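Local coordinates for putative lipoprotein (Campylobacter jejuni subsp. jejuni, PDB 2G5G) that binds heme as a cofacial pair linked to its dimerization and probably serves in bacterial heme uptake or transport, at residues A[42-48]-A[241-247]; A[79-85]-A[135-141]; A[92-96]-A[110-114]; A[103-108]-A[127-132]; A[197-201]-A[221-225]. The contacts are given in a common frame with arbitrary orientation. Residues are numbered along the deposited sequence.

The chain first enters a contact at 42-48. Segment 42-48 pairs with 241-247, near the C terminus, to close interaction 1, and the other four contacts lie inside that long loop. Next comes 79-85, which pairs with 135-141 in interaction 2 on the same sheet. Interactions 3 and 4 are nested within it. Their segments alternate (92-96, 103-108, 110-114, 127-132), so the two cross and knit the helical excursion between the strands. Interaction 5 follows in series, joining helix 187-210 to helix 221-224 near the heme. It touches interaction 1 through Ser221 and Asn247, and interaction 2 through His223 with Glu83 and Lys200 with Asn141.

Interaction 1. Residues A[42-48]-A[241-247]; sequences ADVILLG and KKIVVVN
Asp43 and Lys242 make a double link at the start of the pair. Lys242 N donates to Asp43 OD2 (2.7 Å), and Asp43 N donates to Lys242 O (2.7 Å). Lys242 O also accepts from Val44 N (3.1 Å). The extended strands 44-48 and 243-247 then run parallel, 4.7 Å apart at closest approach and crossing at -17°. The ladder continues with Val244 N to Val44 O (3.0 Å), Leu46 N to Val244 O (2.8 Å), Val246 N to Leu46 O (2.7 Å) and Gly48 N to Val246 O (2.9 Å). The register pairs Val44 with Ile243 and ends with Gly48 beside Asn247. One water joins Asp43 O to Lys241 NZ, which also bonds to Leu208 O; another joins Asp43 OD2 to Lys242 NZ. On one face Leu46 CD1 meets Ile243 CG2 (3.6 Å), beneath helix 230-236. On the other, Ile45 (m) CG1 touches Val244 (p) CG1 at 3.6 Å, and Leu47 CD2 lies 4.0 Å from Val246 CG1; Ile45 and Leu47 face helix 54-73. Strand 214-220 bonds to the far edge of 44-48. This is the parallel, helix-covered interior of an alpha/beta sheet.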
# COMPACT_ATOMS: atom_id res chain seq x y z
N ALA A 42 -3.36 8.85 36.96
CA ALA A 42 -3.52 7.76 36.00
C ALA A 42 -2.24 6.95 35.90
O ALA A 42 -1.17 7.46 36.20
CB ALA A 42 -3.92 8.31 34.63
N ASP A 43 -2.37 5.68 35.51
CA ASP A 43 -1.20 4.85 35.18
C ASP A 43 -0.80 4.96 33.71
O ASP A 43 0.38 4.80 33.36
CB ASP A 43 -1.46 3.37 35.54
CG ASP A 43 -1.84 3.20 37.00
OD1 ASP A 43 -0.99 3.53 37.82
OD2 ASP A 43 -3.00 2.84 37.31
N VAL A 44 -1.79 5.17 32.86
CA VAL A 44 -1.61 5.30 31.42
C VAL A 44 -2.33 6.58 30.96
O VAL A 44 -3.54 6.74 31.17
CB VAL A 44 -2.22 4.11 30.66
CG1 VAL A 44 -2.07 4.30 29.16
CG2 VAL A 44 -1.58 2.76 31.15
N ILE A 45 -1.60 7.46 30.31
CA ILE A 45 -2.18 8.69 29.81
C ILE A 45 -2.08 8.61 28.30
O ILE A 45 -0.98 8.52 27.75
CB ILE A 45 -1.43 9.96 30.33
CG1 ILE A 45 -1.56 10.07 31.84
CG2 ILE A 45 -1.99 11.23 29.66
CD1 ILE A 45 -0.36 10.75 32.53
N LEU A 46 -3.22 8.58 27.62
CA LEU A 46 -3.20 8.66 26.16
C LEU A 46 -3.38 10.09 25.67
O LEU A 46 -4.30 10.76 26.11
CB LEU A 46 -4.24 7.75 25.51
CG LEU A 46 -4.15 6.24 25.72
CD1 LEU A 46 -4.73 5.93 27.05
CD2 LEU A 46 -4.99 5.55 24.64
N LEU A 47 -2.49 10.54 24.77
CA LEU A 47 -2.51 11.91 24.23
C LEU A 47 -2.69 11.82 22.72
O LEU A 47 -1.79 11.35 21.99
CB LEU A 47 -1.17 12.61 24.49
CG LEU A 47 -1.10 14.07 24.92
CD1 LEU A 47 0.26 14.71 24.62
CD2 LEU A 47 -2.30 15.00 24.62
N GLY A 48 -3.88 12.23 22.27
CA GLY A 48 -4.26 12.13 20.87
C GLY A 48 -3.93 13.42 20.14
O GLY A 48 -4.21 14.50 20.65
N LYS A 241 -5.19 -0.99 35.54
CA LYS A 241 -4.54 0.33 35.49
C LYS A 241 -5.57 1.42 35.31
O LYS A 241 -6.59 1.23 34.60
CB LYS A 241 -3.52 0.42 34.35
CG LYS A 241 -2.21 -0.34 34.63
CD LYS A 241 -1.17 -0.06 33.58
CE LYS A 241 0.20 -0.70 33.93
NZ LYS A 241 1.11 -0.32 32.78
N LYS A 242 -5.32 2.56 35.91
CA LYS A 242 -6.18 3.73 35.67
C LYS A 242 -5.76 4.37 34.36
O LYS A 242 -4.61 4.79 34.20
CB LYS A 242 -6.07 4.73 36.81
CG LYS A 242 -6.60 4.11 38.14
CD LYS A 242 -6.16 4.96 39.32
CE LYS A 242 -6.61 4.33 40.64
NZ LYS A 242 -5.98 2.96 40.83
N ILE A 243 -6.72 4.45 33.44
CA ILE A 243 -6.49 4.95 32.09
C ILE A 243 -7.16 6.33 31.92
O ILE A 243 -8.34 6.50 32.25
CB ILE A 243 -7.13 4.01 31.02
CG1 ILE A 243 -6.85 2.49 31.29
CG2 ILE A 243 -6.69 4.44 29.61
CD1 ILE A 243 -5.29 2.13 31.44
N VAL A 244 -6.44 7.29 31.35
CA VAL A 244 -7.01 8.62 31.06
C VAL A 244 -6.61 9.04 29.64
O VAL A 244 -5.47 8.82 29.20
CB VAL A 244 -6.63 9.71 32.11
CG1 VAL A 244 -5.11 9.98 32.09
CG2 VAL A 244 -7.41 10.99 31.84
N VAL A 245 -7.57 9.65 28.94
CA VAL A 245 -7.40 9.99 27.54
C VAL A 245 -7.58 11.49 27.38
O VAL A 245 -8.60 12.06 27.80
CB VAL A 245 -8.41 9.26 26.60
CG1 VAL A 245 -8.15 9.65 25.13
CG2 VAL A 245 -8.37 7.72 26.82
N VAL A 246 -6.56 12.12 26.80
CA VAL A 246 -6.58 13.55 26.54
C VAL A 246 -6.46 13.76 25.05
O VAL A 246 -5.48 13.33 24.43
CB VAL A 246 -5.41 14.29 27.21
CG1 VAL A 246 -5.48 15.84 26.87
CG2 VAL A 246 -5.45 14.11 28.73
N ASN A 247 -7.45 14.42 24.46
CA ASN A 247 -7.40 14.58 23.00
C ASN A 247 -7.14 16.05 22.70
O ASN A 247 -7.72 16.93 23.35
CB ASN A 247 -8.68 14.13 22.29
CG ASN A 247 -8.48 14.05 20.75
OD1 ASN A 247 -9.35 14.42 19.95
ND2 ASN A 247 -7.31 13.61 20.35
O HOH W 1 1.62 2.35 33.60
O HOH W 2 -3.67 2.35 39.75

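Interaction 2. Residues A[79-85]-A[135-141]; sequences DVALEML and SKILGAN
Leu82 (m, t) lays its CD1 against Ile137 CG2 at 3.7 Å, and Leu85 CD1 reaches the same methyl at 3.9 Å. The two segments form a parallel strand pair at one end of the mixed sheet of this alpha/beta fold. Strand 137-141 is the outermost strand there within the chain, and 78-82 is bonded on its other side to strand 214-220. The axes of 79-82 and 137-141 come within 4.6 Å and cross at -31°. The register sets Val80 beside Ile137, Ala81 beside Leu138 and Leu82 beside Gly139. Asp79 opens the ladder with its side chain: Lys136 N donates to Asp79 OD1 (2.9 Å), while Asp79 OD2 bonds to His211. Then follow Val80 N to Lys136 O (3.0 Å), Leu138 N to Val80 O (2.8 Å), Leu82 N to Leu138 O (3.0 Å) and Ala140 N to Leu82 O (3.2 Å). On the face opposite Leu82, Ala81 CB packs on Leu138 CB (4.1 Å). Ala81 CB also meets Ala140 CB (4.0 Å). A type I turn from Leu82 to Leu85 bends the chain. It brings Leu85 O to Asn141 N (3.1 Å). Glu83 (t, t) extends to Gly220 N through OE1. Asn141 ND2 donates to Glu83 O (2.9 Å), and a water bridges Asn141 ND2 (3.0 Å) to Glu83 OE2 (2.6 Å).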
# COMPACT_ATOMS: atom_id res chain seq x y z
N ASP A 79 7.58 7.24 31.82
CA ASP A 79 8.06 6.96 30.46
C ASP A 79 7.08 7.39 29.36
O ASP A 79 5.93 7.64 29.67
CB ASP A 79 8.36 5.49 30.31
CG ASP A 79 9.47 5.03 31.25
OD1 ASP A 79 10.39 5.85 31.53
OD2 ASP A 79 9.42 3.88 31.72
N VAL A 80 7.55 7.48 28.11
CA VAL A 80 6.73 7.92 26.96
C VAL A 80 6.76 6.91 25.82
O VAL A 80 7.83 6.57 25.31
CB VAL A 80 7.14 9.32 26.45
CG1 VAL A 80 6.32 9.71 25.19
CG2 VAL A 80 6.93 10.34 27.53
N ALA A 81 5.59 6.39 25.47
CA ALA A 81 5.46 5.46 24.36
C ALA A 81 5.04 6.27 23.13
O ALA A 81 4.30 7.25 23.23
CB ALA A 81 4.40 4.37 24.69
N LEU A 82 5.51 5.84 21.97
CA LEU A 82 5.30 6.59 20.74
C LEU A 82 4.73 5.70 19.66
O LEU A 82 5.32 4.67 19.29
CB LEU A 82 6.61 7.27 20.27
CG LEU A 82 7.21 8.41 21.10
CD1 LEU A 82 8.55 8.88 20.53
CD2 LEU A 82 6.25 9.58 21.23
N GLU A 83 3.55 6.08 19.14
CA GLU A 83 3.03 5.42 17.94
C GLU A 83 4.11 5.46 16.84
O GLU A 83 4.14 4.58 15.97
CB GLU A 83 1.77 6.14 17.42
CG GLU A 83 1.23 5.59 16.07
CD GLU A 83 0.12 6.45 15.43
OE1 GLU A 83 -0.27 7.49 16.00
OE2 GLU A 83 -0.35 6.08 14.35
N MSE A 84 4.99 6.46 16.86
CA MSE A 84 5.93 6.57 15.72
C MSE A 84 7.13 5.64 15.74
O MSE A 84 7.87 5.57 14.76
CB MSE A 84 6.30 8.00 15.26
CG MSE A 84 6.24 9.20 16.19
SE MSE A 84 4.75 9.57 17.46
CE MSE A 84 3.13 9.36 16.36
N LEU A 85 7.29 4.87 16.81
CA LEU A 85 8.33 3.85 16.86
C LEU A 85 7.73 2.50 17.10
O LEU A 85 6.77 2.37 17.88
CB LEU A 85 9.38 4.20 17.91
CG LEU A 85 10.20 5.44 17.59
CD1 LEU A 85 10.94 5.99 18.79
CD2 LEU A 85 11.19 5.13 16.45
N SER A 135 12.73 10.43 31.35
CA SER A 135 11.85 9.45 30.70
C SER A 135 12.60 8.51 29.78
O SER A 135 13.56 8.92 29.12
CB SER A 135 10.78 10.16 29.87
OG SER A 135 9.91 10.86 30.71
N LYS A 136 12.14 7.27 29.70
CA LYS A 136 12.56 6.41 28.61
C LYS A 136 11.53 6.44 27.47
O LYS A 136 10.30 6.43 27.70
CB LYS A 136 12.78 4.96 29.08
CG LYS A 136 13.38 4.07 28.00
CD LYS A 136 14.07 2.85 28.57
CE LYS A 136 13.07 1.74 28.74
NZ LYS A 136 13.77 0.46 29.09
N ILE A 137 12.03 6.46 26.24
CA ILE A 137 11.14 6.33 25.07
C ILE A 137 10.86 4.88 24.74
O ILE A 137 11.80 4.06 24.56
CB ILE A 137 11.68 7.12 23.82
CG1 ILE A 137 11.63 8.62 24.12
CG2 ILE A 137 10.85 6.78 22.57
CD1 ILE A 137 12.25 9.54 23.08
N LEU A 138 9.58 4.54 24.65
CA LEU A 138 9.15 3.20 24.28
C LEU A 138 8.59 3.18 22.86
O LEU A 138 7.86 4.10 22.47
CB LEU A 138 8.09 2.68 25.27
CG LEU A 138 8.30 2.89 26.78
CD1 LEU A 138 7.03 2.46 27.58
CD2 LEU A 138 9.57 2.15 27.28
N GLY A 139 8.91 2.13 22.09
CA GLY A 139 8.23 1.85 20.81
C GLY A 139 6.90 1.18 21.09
O GLY A 139 6.85 0.19 21.80
N ALA A 140 5.80 1.76 20.58
CA ALA A 140 4.47 1.29 20.93
C ALA A 140 3.88 0.42 19.84
O ALA A 140 3.01 -0.40 20.09
CB ALA A 140 3.51 2.50 21.23
N ASN A 141 4.37 0.60 18.62
CA ASN A 141 3.65 0.15 17.42
C ASN A 141 4.14 -1.18 16.79
O ASN A 141 5.18 -1.74 17.17
CB ASN A 141 3.75 1.28 16.37
CG ASN A 141 2.50 1.41 15.49
OD1 ASN A 141 1.70 0.49 15.38
ND2 ASN A 141 2.36 2.56 14.85
O HOH W 3 0.44 3.95 13.01

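Interaction 3. Residues A[92-96]-A[110-114]; sequences HLDKA and NALNW
His92 takes the t rotamer (chi1 -169°, chi2 78°), which sends its imidazole from helix 90-98 to the end of helix 108-111. There His92 NE2 lies 2.8 Å from Ala111 O, and His92 CD2 lies 3.9 Å from Asn113 CB. The edge of the ring also meets the backbone of Leu112, with His92 CD2 4.1 Å from Leu112 C. Leu93, the next residue, and Leu112 both adopt the m, t rotamer. Their ends meet, Leu93 CD2 to Leu112 CD2 at 4.0 Å, and Leu93 CD2 also sits 3.7 Å from Leu112 O. The CA atoms of Leu93 and Leu112 are 5.8 Å apart. Ala96 lies one turn on from His92. Its CB points toward the partner and touches Ala111 CB (4.2 Å) and Leu112 CD2 (4.2 Å). The small side chains of Ala96 and Ala111 let their backbones come close, with CA atoms 5.8 Å apart. Segment 110-114 ends its helix in a Schellman motif. Asn113 is the residue with positive phi (52/42), after which the chain becomes extended at Trp114. Asn113 (t) turns its ND2 to Glu89. Leu112 also packs on Val127 and Phe131 of helix 124-131. A water donates to both backbones, to His92 O at 2.7 Å and Ala111 O at 2.9 Å.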
# COMPACT_ATOMS: atom_id res chain seq x y z
N HIS A 92 17.15 -1.49 20.72
CA HIS A 92 17.85 -0.34 20.16
C HIS A 92 17.56 0.93 20.95
O HIS A 92 18.46 1.69 21.23
CB HIS A 92 17.50 -0.17 18.67
CG HIS A 92 18.38 0.82 17.96
ND1 HIS A 92 19.67 0.51 17.55
CD2 HIS A 92 18.16 2.10 17.58
CE1 HIS A 92 20.20 1.57 16.96
NE2 HIS A 92 19.31 2.55 16.98
N LEU A 93 16.29 1.15 21.30
CA LEU A 93 15.88 2.33 22.08
C LEU A 93 16.43 2.35 23.52
O LEU A 93 16.70 3.42 24.06
CB LEU A 93 14.34 2.43 22.10
CG LEU A 93 13.70 2.59 20.72
CD1 LEU A 93 12.16 2.40 20.80
CD2 LEU A 93 14.11 3.94 20.07
N ASP A 94 16.53 1.18 24.14
CA ASP A 94 17.10 1.05 25.50
C ASP A 94 18.59 1.49 25.50
O ASP A 94 19.06 2.18 26.43
CB ASP A 94 16.99 -0.40 25.99
CG ASP A 94 15.55 -0.82 26.29
OD1 ASP A 94 14.68 0.06 26.49
OD2 ASP A 94 15.28 -2.04 26.33
N LYS A 95 19.30 1.14 24.42
CA LYS A 95 20.69 1.61 24.19
C LYS A 95 20.78 3.12 24.12
O LYS A 95 21.64 3.71 24.75
CB LYS A 95 21.28 0.98 22.93
CG LYS A 95 21.30 -0.54 23.01
CD LYS A 95 22.02 -1.20 21.82
CE LYS A 95 22.32 -2.65 22.15
NZ LYS A 95 22.45 -3.46 20.90
N ALA A 96 19.87 3.75 23.37
CA ALA A 96 19.79 5.21 23.32
C ALA A 96 19.51 5.82 24.70
O ALA A 96 20.10 6.84 25.06
CB ALA A 96 18.73 5.66 22.31
N ASN A 110 19.22 9.42 14.55
CA ASN A 110 19.96 8.23 14.19
C ASN A 110 20.00 7.21 15.35
O ASN A 110 19.92 5.99 15.13
CB ASN A 110 21.38 8.62 13.73
CG ASN A 110 21.36 9.62 12.55
OD1 ASN A 110 21.64 9.24 11.40
ND2 ASN A 110 21.04 10.90 12.84
N ALA A 111 20.11 7.73 16.57
CA ALA A 111 20.11 6.91 17.78
C ALA A 111 18.79 6.15 17.93
O ALA A 111 18.78 4.98 18.32
CB ALA A 111 20.37 7.77 19.01
N LEU A 112 17.68 6.82 17.59
CA LEU A 112 16.35 6.26 17.79
C LEU A 112 15.93 5.44 16.59
O LEU A 112 14.87 4.82 16.60
CB LEU A 112 15.32 7.38 18.02
CG LEU A 112 15.53 8.35 19.18
CD1 LEU A 112 14.51 9.48 19.12
CD2 LEU A 112 15.49 7.62 20.52
N ASN A 113 16.77 5.43 15.56
CA ASN A 113 16.39 4.84 14.29
C ASN A 113 15.03 5.38 13.77
O ASN A 113 14.18 4.63 13.28
CB ASN A 113 16.34 3.31 14.41
CG ASN A 113 16.43 2.64 13.09
OD1 ASN A 113 17.01 3.20 12.16
ND2 ASN A 113 15.86 1.45 12.98
N TRP A 114 14.84 6.69 13.89
CA TRP A 114 13.60 7.34 13.49
C TRP A 114 13.21 6.90 12.09
O TRP A 114 14.07 6.82 11.21
CB TRP A 114 13.76 8.86 13.52
CG TRP A 114 12.44 9.57 13.50
CD1 TRP A 114 11.84 10.17 12.42
CD2 TRP A 114 11.55 9.75 14.61
NE1 TRP A 114 10.64 10.72 12.79
CE2 TRP A 114 10.42 10.46 14.12
CE3 TRP A 114 11.58 9.37 15.95
CZ2 TRP A 114 9.35 10.81 14.94
CZ3 TRP A 114 10.51 9.72 16.77
CH2 TRP A 114 9.41 10.43 16.26
O HOH W 4 20.31 2.92 19.71

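Interaction 4. Residues A[103-108]-A[127-132]; sequences IKANEL and VNVVFY
Leu108 sets its CD1 over the face of the Phe131 ring, 3.5 Å from the centroid and 15° off the normal. This is a CH-pi contact; its closest atom pair is Leu108 CD1 to Phe131 CD2 at 3.4 Å. Leu108 is t, p and Phe131 is t (chi2 79°). Ile103 (m) approaches the same ring at its edge, with Ile103 CD1 3.6 Å from Phe131 CZ. Leu108 CD2 extends the apolar patch to Val127 CG1 (4.3 Å) and Tyr132 CE1 (4.2 Å). Phe131 also packs on Ala96 and Ile137, so the patch reaches helix 90-98 and the sheet. Residues 127-131 are helical. The loop 103-108 turns tightly, with Glu107 N bonded to Lys104 O (2.6 Å) and helical angles at 105-107. The backbones stay well apart: Ala105 CA and Asn128 CA are 7.4 Å from each other. At the outer edge the CA-to-CB bond of Tyr132 points sideways, and the m rotamer (chi2 107°) carries the hydroxyl to the loop. Tyr132 OH donates to Ile103 O at 3.0 Å. The contact is thus mainly hydrophobic, with one tyrosine hydroxyl tying the loop backbone to the helix end and side-chain packing holding the rest.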
# COMPACT_ATOMS: atom_id res chain seq x y z
N ILE A 103 24.49 11.09 23.02
CA ILE A 103 23.77 11.42 21.80
C ILE A 103 23.49 12.93 21.79
O ILE A 103 22.94 13.48 22.74
CB ILE A 103 22.46 10.60 21.69
CG1 ILE A 103 22.79 9.10 21.70
CG2 ILE A 103 21.70 10.97 20.44
CD1 ILE A 103 21.78 8.25 22.42
N LYS A 104 23.92 13.60 20.73
CA LYS A 104 23.75 15.05 20.65
C LYS A 104 22.49 15.35 19.83
O LYS A 104 22.03 14.50 19.07
CB LYS A 104 24.99 15.70 20.02
CG LYS A 104 25.35 17.07 20.60
CD LYS A 104 26.86 17.28 20.58
CE LYS A 104 27.45 17.08 19.18
NZ LYS A 104 28.94 17.12 19.23
N ALA A 105 21.94 16.56 20.00
CA ALA A 105 20.67 16.95 19.37
C ALA A 105 20.54 16.57 17.90
O ALA A 105 19.44 16.29 17.44
CB ALA A 105 20.40 18.44 19.58
N ASN A 106 21.65 16.53 17.18
CA ASN A 106 21.66 16.17 15.75
C ASN A 106 21.94 14.68 15.48
O ASN A 106 21.83 14.22 14.34
CB ASN A 106 22.66 17.05 14.99
CG ASN A 106 24.08 16.90 15.51
OD1 ASN A 106 24.89 16.20 14.90
ND2 ASN A 106 24.37 17.53 16.64
N GLU A 107 22.30 13.95 16.54
CA GLU A 107 22.51 12.50 16.46
C GLU A 107 21.26 11.75 16.89
O GLU A 107 21.20 10.52 16.78
CB GLU A 107 23.66 12.07 17.37
CG GLU A 107 25.02 12.71 17.10
CD GLU A 107 25.96 12.55 18.29
OE1 GLU A 107 26.11 11.41 18.78
OE2 GLU A 107 26.53 13.57 18.75
N LEU A 108 20.27 12.49 17.40
CA LEU A 108 19.08 11.91 18.05
C LEU A 108 18.29 11.01 17.12
O LEU A 108 17.97 9.88 17.48
CB LEU A 108 18.19 12.99 18.67
CG LEU A 108 16.98 12.51 19.49
CD1 LEU A 108 17.44 11.52 20.55
CD2 LEU A 108 16.23 13.66 20.14
N VAL A 127 10.02 15.19 21.03
CA VAL A 127 10.91 14.05 21.23
C VAL A 127 12.24 14.48 21.90
O VAL A 127 12.80 13.71 22.67
CB VAL A 127 11.17 13.26 19.94
CG1 VAL A 127 12.18 12.16 20.19
CG2 VAL A 127 9.88 12.65 19.41
N ASN A 128 12.70 15.70 21.62
CA ASN A 128 13.93 16.20 22.25
C ASN A 128 13.76 16.40 23.72
O ASN A 128 14.59 15.93 24.49
CB ASN A 128 14.46 17.49 21.59
CG ASN A 128 15.49 17.21 20.52
OD1 ASN A 128 15.16 16.70 19.44
ND2 ASN A 128 16.75 17.54 20.81
N VAL A 129 12.67 17.08 24.10
CA VAL A 129 12.34 17.32 25.49
C VAL A 129 12.14 16.00 26.23
O VAL A 129 12.58 15.85 27.39
CB VAL A 129 11.08 18.22 25.66
CG1 VAL A 129 10.76 18.42 27.11
CG2 VAL A 129 11.31 19.58 25.02
N VAL A 130 11.50 15.04 25.57
CA VAL A 130 11.27 13.72 26.17
C VAL A 130 12.60 12.98 26.38
O VAL A 130 12.93 12.58 27.52
CB VAL A 130 10.28 12.86 25.36
CG1 VAL A 130 10.25 11.42 25.89
CG2 VAL A 130 8.88 13.48 25.46
N PHE A 131 13.33 12.84 25.28
CA PHE A 131 14.56 12.07 25.26
C PHE A 131 15.56 12.47 26.34
O PHE A 131 16.13 11.58 26.97
CB PHE A 131 15.22 12.06 23.89
CG PHE A 131 16.39 11.13 23.80
CD1 PHE A 131 16.19 9.76 23.65
CD2 PHE A 131 17.69 11.62 23.94
CE1 PHE A 131 17.26 8.88 23.60
CE2 PHE A 131 18.77 10.75 23.90
CZ PHE A 131 18.56 9.38 23.71
N TYR A 132 15.71 13.79 26.59
CA TYR A 132 16.71 14.32 27.55
C TYR A 132 16.26 14.48 28.99
O TYR A 132 17.04 14.93 29.85
CB TYR A 132 17.35 15.62 27.03
CG TYR A 132 18.12 15.36 25.75
CD1 TYR A 132 17.62 15.78 24.52
CD2 TYR A 132 19.31 14.62 25.77
CE1 TYR A 132 18.30 15.52 23.33
CE2 TYR A 132 20.01 14.34 24.58
CZ TYR A 132 19.51 14.81 23.37
OH TYR A 132 20.17 14.55 22.19

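Interaction 5. Residues A[197-201]-A[221-225]; sequences QQFKD and SYHTS
This contact borders the heme pocket. Lys200 on helix 187-210 bonds through NZ to the heme atom O2A, and Leu189, Leu193 and Ile196 of the same helix line the pocket. The link to the short helix 221-224 is made by His223. His223 ND1 donates to Asp201 OD1 at 2.6 Å with an almost straight angle of 179°. This short hydrogen bond is made with Asp201 in rotamer m (chi1 -75°, chi2 -19°) and His223 in m (chi1 -68°, chi2 -67°). Asp201 OD1 then lies close to the plane of the imidazole. Gln197, one helical turn before Asp201, is t, p and brings its OE1 over one face of the ring, 3.2 Å from His223 CE1. Gln197 OE1 also approaches Tyr222 CB at 3.9 Å. Lys200 is m with the rest of its chain extended, and Lys200 CB lies 4.1 Å from His223 CE1. The far side of the ring is linked by water: one molecule lies 2.7 Å from His223 NE2, accepts from Lys200 NZ (3.2 Å) and accepts weakly from Gln197 NE2 (3.1 Å). The nearest CA atoms are those of Asp201 and His223, 6.4 Å apart. Glu83 touches the same imidazole, and Ile230 packs on both His223 and Asp201. The core of the contact is a His-carboxylate hydrogen bond next to the heme site, with Lys200 as the residue that reaches the heme.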
# COMPACT_ATOMS: atom_id res chain seq x y z
N GLN A 197 -5.34 -1.29 11.43
CA GLN A 197 -5.62 -0.35 12.54
C GLN A 197 -5.87 -1.11 13.84
O GLN A 197 -5.32 -0.76 14.90
CB GLN A 197 -6.81 0.56 12.22
CG GLN A 197 -7.00 1.70 13.19
CD GLN A 197 -6.27 2.97 12.83
OE1 GLN A 197 -6.51 4.04 13.43
NE2 GLN A 197 -5.36 2.88 11.89
N GLN A 198 -6.69 -2.13 13.75
CA GLN A 198 -7.06 -2.97 14.90
C GLN A 198 -5.83 -3.63 15.53
O GLN A 198 -5.67 -3.64 16.77
CB GLN A 198 -8.06 -4.06 14.46
CG GLN A 198 -9.50 -3.53 14.19
CD GLN A 198 -10.44 -3.80 15.34
OE1 GLN A 198 -10.63 -2.95 16.23
NE2 GLN A 198 -11.00 -4.99 15.35
N PHE A 199 -4.96 -4.17 14.67
CA PHE A 199 -3.68 -4.73 15.12
C PHE A 199 -2.73 -3.70 15.74
O PHE A 199 -2.08 -4.03 16.74
CB PHE A 199 -2.97 -5.46 13.96
CG PHE A 199 -3.34 -6.92 13.84
CD1 PHE A 199 -4.34 -7.33 12.95
CD2 PHE A 199 -2.65 -7.89 14.56
CE1 PHE A 199 -4.68 -8.68 12.83
CE2 PHE A 199 -2.98 -9.24 14.43
CZ PHE A 199 -3.99 -9.63 13.55
N LYS A 200 -2.63 -2.50 15.16
CA LYS A 200 -1.81 -1.41 15.70
C LYS A 200 -2.30 -1.07 17.10
O LYS A 200 -1.52 -0.94 18.03
CB LYS A 200 -1.89 -0.14 14.84
CG LYS A 200 -1.13 -0.20 13.49
CD LYS A 200 -1.41 1.01 12.63
CE LYS A 200 -0.37 1.11 11.48
NZ LYS A 200 -0.75 2.23 10.58
N ASP A 201 -3.62 -0.95 17.23
CA ASP A 201 -4.27 -0.63 18.52
C ASP A 201 -4.01 -1.68 19.59
O ASP A 201 -3.73 -1.34 20.75
CB ASP A 201 -5.76 -0.41 18.26
CG ASP A 201 -6.03 0.93 17.60
OD1 ASP A 201 -5.14 1.82 17.67
OD2 ASP A 201 -7.11 1.10 16.98
N SER A 221 -5.27 10.76 17.03
CA SER A 221 -6.58 10.76 17.65
C SER A 221 -7.43 9.52 17.41
O SER A 221 -8.16 9.11 18.32
CB SER A 221 -7.33 12.03 17.26
OG SER A 221 -6.72 13.11 17.94
N TYR A 222 -7.37 8.90 16.21
CA TYR A 222 -8.21 7.70 15.99
C TYR A 222 -7.77 6.54 16.87
O TYR A 222 -8.61 5.71 17.28
CB TYR A 222 -8.31 7.27 14.52
CG TYR A 222 -8.83 8.36 13.60
CD1 TYR A 222 -9.84 9.23 14.02
CD2 TYR A 222 -8.32 8.52 12.32
CE1 TYR A 222 -10.33 10.24 13.17
CE2 TYR A 222 -8.80 9.51 11.47
CZ TYR A 222 -9.80 10.36 11.90
OH TYR A 222 -10.26 11.35 11.06
N HIS A 223 -6.48 6.53 17.19
CA HIS A 223 -5.88 5.53 18.08
C HIS A 223 -6.21 5.74 19.57
O HIS A 223 -6.39 4.79 20.31
CB HIS A 223 -4.35 5.53 17.87
CG HIS A 223 -3.95 5.01 16.53
ND1 HIS A 223 -4.12 3.69 16.17
CD2 HIS A 223 -3.38 5.62 15.47
CE1 HIS A 223 -3.69 3.52 14.94
NE2 HIS A 223 -3.23 4.67 14.49
N THR A 224 -6.28 6.98 19.98
CA THR A 224 -6.51 7.26 21.40
C THR A 224 -7.99 7.25 21.76
O THR A 224 -8.35 7.21 22.95
CB THR A 224 -5.83 8.54 21.83
OG1 THR A 224 -6.44 9.66 21.18
CG2 THR A 224 -4.29 8.47 21.55
N SER A 225 -8.85 7.30 20.73
CA SER A 225 -10.29 7.36 20.92
C SER A 225 -10.80 6.22 21.81
O SER A 225 -10.60 5.04 21.53
CB SER A 225 -11.02 7.30 19.57
OG SER A 225 -12.40 7.05 19.80
O HOH W 5 -2.69 4.36 11.89